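Long-range contact in KauB (Pseudomonas aeruginosa PAO1, PDB 6B4R), which probably oxidises a broad range of aldehydes, aminoaldehydes among them, to the corresponding acids with NAD(P)+ as the electron acceptor: residues 119-131 / 169-183. Numbering follows the deposited sequence.
Sequences IDVASAANSLRWS and FPLLMSCWKLGPALA. With TOE (2-[2-(2-methoxy-ethoxy)-ethoxy]-ethoxyl), chain H.
Leu128 of helix 113-133 lies against Cys175 of helix 170-183; over 119-131 and 170-183 the axes of these two helices of the aldehyde dehydrogenase fold come within 8.3 Å, at 14°. Outward from CB, the Leu128 chi1 of -67° sets CG beside its own backbone N and 3.7 Å from Cys175 SG. CD1 touches the same sulfur, while CD2 rests against both Cys175 CB and Gly179 N, 3.7 Å from each. Small residues make such close approach possible: the CA atoms of Leu128 and Gly179 are 4.7 Å apart, and Ala124 CB packs against Leu171 CG and Cys175 SG. One turn before Cys175, the CD1 methyl of Leu172 abuts Ser123 CB and Ala124 N.

The end formed by 169-176 borders the pocket that holds the glycol fragment, probably the aldehyde site. Phe169, Met173 and Trp176 line it, with Ile119 from the other helix, and Trp176 comes close to Glu267, the predicted active-site residue. Met173 CE sits over the rim of one indole face. Asp120 OD1, salt-bridged to Lys111, comes edge-on to the Phe169 ring, 3.2 Å from CD1. At the far end, Ser131 OG turns back to donate to Ser127 O at 2.9 Å, with a C=O...OG angle of 162°.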
loop_
_atom_site.group_PDB
_atom_site.type_symbol
_atom_site.label_atom_id
_atom_site.label_comp_id
_atom_site.label_asym_id
_atom_site.label_seq_id
_atom_site.Cartn_x
_atom_site.Cartn_y
_atom_site.Cartn_z
ATOM N N ILE A 119 -11.171 -24.696 -18.485
ATOM C CA ILE A 119 -10.973 -24.198 -17.128
ATOM C C ILE A 119 -9.513 -24.283 -16.688
ATOM O O ILE A 119 -8.854 -23.261 -16.512
ATOM C CB ILE A 119 -11.865 -24.938 -16.109
ATOM C CG1 ILE A 119 -13.337 -24.820 -16.507
ATOM C CG2 ILE A 119 -11.648 -24.387 -14.710
ATOM C CD1 ILE A 119 -14.287 -25.470 -15.530
ATOM N N ASP A 120 -9.016 -25.503 -16.520
ATOM C CA ASP A 120 -7.671 -25.733 -15.994
ATOM C C ASP A 120 -6.555 -25.022 -16.761
ATOM O O ASP A 120 -5.870 -24.166 -16.201
ATOM C CB ASP A 120 -7.385 -27.231 -15.910
ATOM C CG ASP A 120 -8.286 -27.936 -14.917
ATOM O OD1 ASP A 120 -7.854 -28.133 -13.763
ATOM O OD2 ASP A 120 -9.428 -28.283 -15.287
ATOM N N VAL A 121 -6.374 -25.377 -18.032
ATOM C CA VAL A 121 -5.308 -24.791 -18.843
ATOM C C VAL A 121 -5.469 -23.276 -18.994
ATOM O O VAL A 121 -4.505 -22.521 -18.839
ATOM C CB VAL A 121 -5.214 -25.457 -20.235
ATOM C CG1 VAL A 121 -4.254 -24.690 -21.131
ATOM C CG2 VAL A 121 -4.773 -26.907 -20.101
ATOM N N ALA A 122 -6.690 -22.836 -19.275
ATOM C CA ALA A 122 -6.969 -21.410 -19.427
ATOM C C ALA A 122 -6.661 -20.631 -18.148
ATOM O O ALA A 122 -6.068 -19.554 -18.200
ATOM C CB ALA A 122 -8.415 -21.192 -19.853
ATOM N N SER A 123 -7.053 -21.184 -17.003
ATOM C CA SER A 123 -6.797 -20.542 -15.717
ATOM C C SER A 123 -5.319 -20.592 -15.349
ATOM O O SER A 123 -4.783 -19.638 -14.788
ATOM C CB SER A 123 -7.621 -21.192 -14.602
ATOM O OG SER A 123 -9.008 -21.103 -14.871
ATOM N N ALA A 124 -4.672 -21.711 -15.659
ATOM C CA ALA A 124 -3.259 -21.890 -15.343
ATOM C C ALA A 124 -2.399 -20.916 -16.137
ATOM O O ALA A 124 -1.459 -20.325 -15.604
ATOM C CB ALA A 124 -2.831 -23.326 -15.607
ATOM N N ALA A 125 -2.729 -20.747 -17.414
ATOM C CA ALA A 125 -2.039 -19.778 -18.254
ATOM C C ALA A 125 -2.261 -18.354 -17.740
ATOM O O ALA A 125 -1.326 -17.553 -17.674
ATOM C CB ALA A 125 -2.499 -19.906 -19.697
ATOM N N ASN A 126 -3.500 -18.044 -17.372
ATOM C CA ASN A 126 -3.823 -16.721 -16.847
ATOM C C ASN A 126 -3.152 -16.450 -15.502
ATOM O O ASN A 126 -2.789 -15.314 -15.200
ATOM C CB ASN A 126 -5.337 -16.540 -16.735
ATOM C CG ASN A 126 -5.719 -15.200 -16.137
ATOM O OD1 ASN A 126 -5.581 -14.160 -16.780
ATOM N ND2 ASN A 126 -6.210 -15.220 -14.903
ATOM N N SER A 127 -2.982 -17.497 -14.702
ATOM C CA SER A 127 -2.323 -17.376 -13.407
ATOM C C SER A 127 -0.849 -17.017 -13.562
ATOM O O SER A 127 -0.315 -16.208 -12.801
ATOM C CB SER A 127 -2.462 -18.674 -12.612
ATOM O OG SER A 127 -1.783 -18.576 -11.374
ATOM N N LEU A 128 -0.193 -17.630 -14.544
ATOM C CA LEU A 128 1.196 -17.305 -14.845
ATOM C C LEU A 128 1.290 -15.895 -15.414
ATOM O O LEU A 128 2.158 -15.111 -15.023
ATOM C CB LEU A 128 1.784 -18.304 -15.845
ATOM C CG LEU A 128 1.975 -19.754 -15.398
ATOM C CD1 LEU A 128 2.664 -20.550 -16.496
ATOM C CD2 LEU A 128 2.771 -19.821 -14.108
ATOM N N ARG A 129 0.386 -15.580 -16.337
ATOM C CA ARG A 129 0.363 -14.273 -16.979
ATOM C C ARG A 129 0.126 -13.152 -15.970
ATOM O O ARG A 129 0.823 -12.139 -15.988
ATOM C CB ARG A 129 -0.698 -14.230 -18.085
ATOM C CG ARG A 129 -0.760 -12.905 -18.829
ATOM C CD ARG A 129 -1.809 -12.918 -19.935
ATOM N NE ARG A 129 -1.374 -13.696 -21.092
ATOM C CZ ARG A 129 -1.819 -14.911 -21.388
ATOM N NH1 ARG A 129 -2.727 -15.496 -20.616
ATOM N NH2 ARG A 129 -1.358 -15.540 -22.460
ATOM N N TRP A 130 -0.852 -13.347 -15.087
ATOM C CA TRP A 130 -1.197 -12.358 -14.067
ATOM C C TRP A 130 -0.014 -12.090 -13.135
ATOM O O TRP A 130 0.334 -10.936 -12.874
ATOM C CB TRP A 130 -2.402 -12.845 -13.257
ATOM C CG TRP A 130 -3.082 -11.789 -12.432
ATOM C CD1 TRP A 130 -4.151 -11.024 -12.802
ATOM C CD2 TRP A 130 -2.754 -11.396 -11.091
ATOM N NE1 TRP A 130 -4.504 -10.176 -11.781
ATOM C CE2 TRP A 130 -3.662 -10.383 -10.719
ATOM C CE3 TRP A 130 -1.778 -11.796 -10.172
ATOM C CZ2 TRP A 130 -3.625 -9.766 -9.467
ATOM C CZ3 TRP A 130 -1.743 -11.184 -8.930
ATOM C CH2 TRP A 130 -2.659 -10.179 -8.589
ATOM N N SER A 131 0.600 -13.162 -12.639
ATOM C CA SER A 131 1.749 -13.048 -11.747
ATOM C C SER A 131 2.924 -12.363 -12.438
ATOM O O SER A 131 3.708 -11.662 -11.798
ATOM C CB SER A 131 2.178 -14.426 -11.237
ATOM O OG SER A 131 1.117 -15.074 -10.562
ATOM N N PHE A 169 -5.951 -30.746 -9.190
ATOM C CA PHE A 169 -5.720 -29.697 -10.182
ATOM C C PHE A 169 -4.227 -29.584 -10.486
ATOM O O PHE A 169 -3.610 -28.565 -10.184
ATOM C CB PHE A 169 -6.248 -28.347 -9.687
ATOM C CG PHE A 169 -7.748 -28.281 -9.570
ATOM C CD1 PHE A 169 -8.529 -27.940 -10.663
ATOM C CD2 PHE A 169 -8.376 -28.546 -8.362
ATOM C CE1 PHE A 169 -9.911 -27.875 -10.559
ATOM C CE2 PHE A 169 -9.759 -28.482 -8.250
ATOM C CZ PHE A 169 -10.527 -28.146 -9.351
ATOM N N PRO A 170 -3.647 -30.624 -11.106
ATOM C CA PRO A 170 -2.195 -30.756 -11.294
ATOM C C PRO A 170 -1.543 -29.550 -11.963
ATOM O O PRO A 170 -0.556 -29.033 -11.441
ATOM C CB PRO A 170 -2.067 -31.989 -12.196
ATOM C CG PRO A 170 -3.324 -32.757 -11.974
ATOM C CD PRO A 170 -4.385 -31.722 -11.756
ATOM N N LEU A 171 -2.081 -29.109 -13.096
ATOM C CA LEU A 171 -1.494 -27.985 -13.820
ATOM C C LEU A 171 -1.794 -26.643 -13.153
ATOM O O LEU A 171 -0.900 -25.812 -12.993
ATOM C CB LEU A 171 -1.957 -27.974 -15.280
ATOM C CG LEU A 171 -1.377 -26.875 -16.176
ATOM C CD1 LEU A 171 0.143 -26.941 -16.204
ATOM C CD2 LEU A 171 -1.943 -26.976 -17.583
ATOM N N LEU A 172 -3.048 -26.441 -12.761
ATOM C CA LEU A 172 -3.471 -25.180 -12.154
ATOM C C LEU A 172 -2.766 -24.894 -10.827
ATOM O O LEU A 172 -2.286 -23.780 -10.604
ATOM C CB LEU A 172 -4.990 -25.158 -11.953
ATOM C CG LEU A 172 -5.547 -23.853 -11.380
ATOM C CD1 LEU A 172 -5.206 -22.684 -12.294
ATOM C CD2 LEU A 172 -7.048 -23.941 -11.154
ATOM N N MET A 173 -2.712 -25.894 -9.951
ATOM C CA MET A 173 -2.030 -25.747 -8.667
ATOM C C MET A 173 -0.542 -25.508 -8.877
ATOM O O MET A 173 0.091 -24.776 -8.117
ATOM C CB MET A 173 -2.235 -26.984 -7.786
ATOM C CG MET A 173 -3.664 -27.208 -7.309
ATOM S SD MET A 173 -4.342 -25.824 -6.371
ATOM C CE MET A 173 -5.420 -25.080 -7.595
ATOM N N SER A 174 0.013 -26.132 -9.910
ATOM C CA SER A 174 1.418 -25.944 -10.240
ATOM C C SER A 174 1.694 -24.484 -10.576
ATOM O O SER A 174 2.679 -23.908 -10.116
ATOM C CB SER A 174 1.819 -26.837 -11.413
ATOM O OG SER A 174 1.650 -28.207 -11.090
ATOM N N CYS A 175 0.810 -23.884 -11.366
ATOM C CA CYS A 175 0.996 -22.506 -11.806
ATOM C C CYS A 175 0.666 -21.482 -10.718
ATOM O O CYS A 175 1.186 -20.366 -10.739
ATOM C CB CYS A 175 0.193 -22.232 -13.080
ATOM S SG CYS A 175 0.784 -23.150 -14.534
ATOM N N TRP A 176 -0.197 -21.856 -9.774
ATOM C CA TRP A 176 -0.456 -21.011 -8.610
ATOM C C TRP A 176 0.821 -20.837 -7.799
ATOM O O TRP A 176 1.029 -19.806 -7.164
ATOM C CB TRP A 176 -1.546 -21.607 -7.714
ATOM C CG TRP A 176 -2.949 -21.333 -8.171
ATOM C CD1 TRP A 176 -3.336 -20.845 -9.387
ATOM C CD2 TRP A 176 -4.151 -21.524 -7.415
ATOM N NE1 TRP A 176 -4.705 -20.725 -9.435
ATOM C CE2 TRP A 176 -5.229 -21.135 -8.237
ATOM C CE3 TRP A 176 -4.422 -21.986 -6.122
ATOM C CZ2 TRP A 176 -6.556 -21.196 -7.810
ATOM C CZ3 TRP A 176 -5.741 -22.045 -5.698
ATOM C CH2 TRP A 176 -6.791 -21.652 -6.541
ATOM N N LYS A 177 1.671 -21.860 -7.818
ATOM C CA LYS A 177 2.947 -21.811 -7.113
ATOM C C LYS A 177 4.048 -21.226 -8.002
ATOM O O LYS A 177 4.748 -20.289 -7.608
ATOM C CB LYS A 177 3.342 -23.210 -6.631
ATOM C CG LYS A 177 2.307 -23.898 -5.744
ATOM C CD LYS A 177 2.042 -23.097 -4.480
ATOM C CE LYS A 177 1.350 -23.937 -3.419
ATOM N NZ LYS A 177 0.034 -24.458 -3.862
ATOM N N LEU A 178 4.187 -21.781 -9.205
ATOM C CA LEU A 178 5.228 -21.371 -10.150
ATOM C C LEU A 178 5.168 -19.893 -10.512
ATOM O O LEU A 178 6.203 -19.253 -10.695
ATOM C CB LEU A 178 5.151 -22.206 -11.428
ATOM C CG LEU A 178 5.684 -23.632 -11.334
ATOM C CD1 LEU A 178 5.408 -24.381 -12.626
ATOM C CD2 LEU A 178 7.170 -23.600 -11.030
ATOM N N GLY A 179 3.953 -19.365 -10.623
ATOM C CA GLY A 179 3.743 -17.966 -10.957
ATOM C C GLY A 179 4.520 -17.009 -10.075
ATOM O O GLY A 179 5.493 -16.411 -10.522
ATOM N N PRO A 180 4.096 -16.861 -8.810
ATOM C CA PRO A 180 4.757 -15.954 -7.863
ATOM C C PRO A 180 6.193 -16.360 -7.529
ATOM O O PRO A 180 7.029 -15.485 -7.305
ATOM C CB PRO A 180 3.874 -16.045 -6.610
ATOM C CG PRO A 180 3.139 -17.340 -6.746
ATOM C CD PRO A 180 2.913 -17.508 -8.217
ATOM N N ALA A 181 6.476 -17.658 -7.495
ATOM C CA ALA A 181 7.814 -18.128 -7.140
ATOM C C ALA A 181 8.858 -17.753 -8.193
ATOM O O ALA A 181 9.926 -17.233 -7.862
ATOM C CB ALA A 181 7.810 -19.636 -6.897
ATOM N N LEU A 182 8.549 -18.020 -9.459
ATOM C CA LEU A 182 9.458 -17.674 -10.551
ATOM C C LEU A 182 9.482 -16.166 -10.794
ATOM O O LEU A 182 10.507 -15.616 -11.195
ATOM C CB LEU A 182 9.084 -18.416 -11.838
ATOM C CG LEU A 182 9.244 -19.938 -11.834
ATOM C CD1 LEU A 182 8.571 -20.551 -13.053
ATOM C CD2 LEU A 182 10.713 -20.332 -11.777
ATOM N N ALA A 183 8.355 -15.504 -10.544
ATOM C CA ALA A 183 8.259 -14.058 -10.721
ATOM C C ALA A 183 9.195 -13.312 -9.776
ATOM O O ALA A 183 9.727 -12.255 -10.122
ATOM C CB ALA A 183 6.828 -13.591 -10.519
HETATM O "O2'" TOE H . -7.901 -27.715 -4.631
HETATM C "CA'" TOE H . -7.695 -26.325 -4.352
HETATM C "CB'" TOE H . -9.042 -25.614 -4.314
HETATM O "OC'" TOE H . -9.277 -24.938 -5.548
HETATM C "CD'" TOE H . -10.489 -24.188 -5.501
HETATM C "CE'" TOE H . -10.397 -22.993 -6.445
HETATM O "OF'" TOE H . -10.507 -23.426 -7.799
HETATM C "CG'" TOE H . -10.424 -22.326 -8.702
HETATM C "CH'" TOE H . -10.863 -22.771 -10.091
HETATM O "OI'" TOE H . -12.208 -23.242 -10.026
HETATM C "CK'" TOE H . -12.780 -23.410 -11.321
#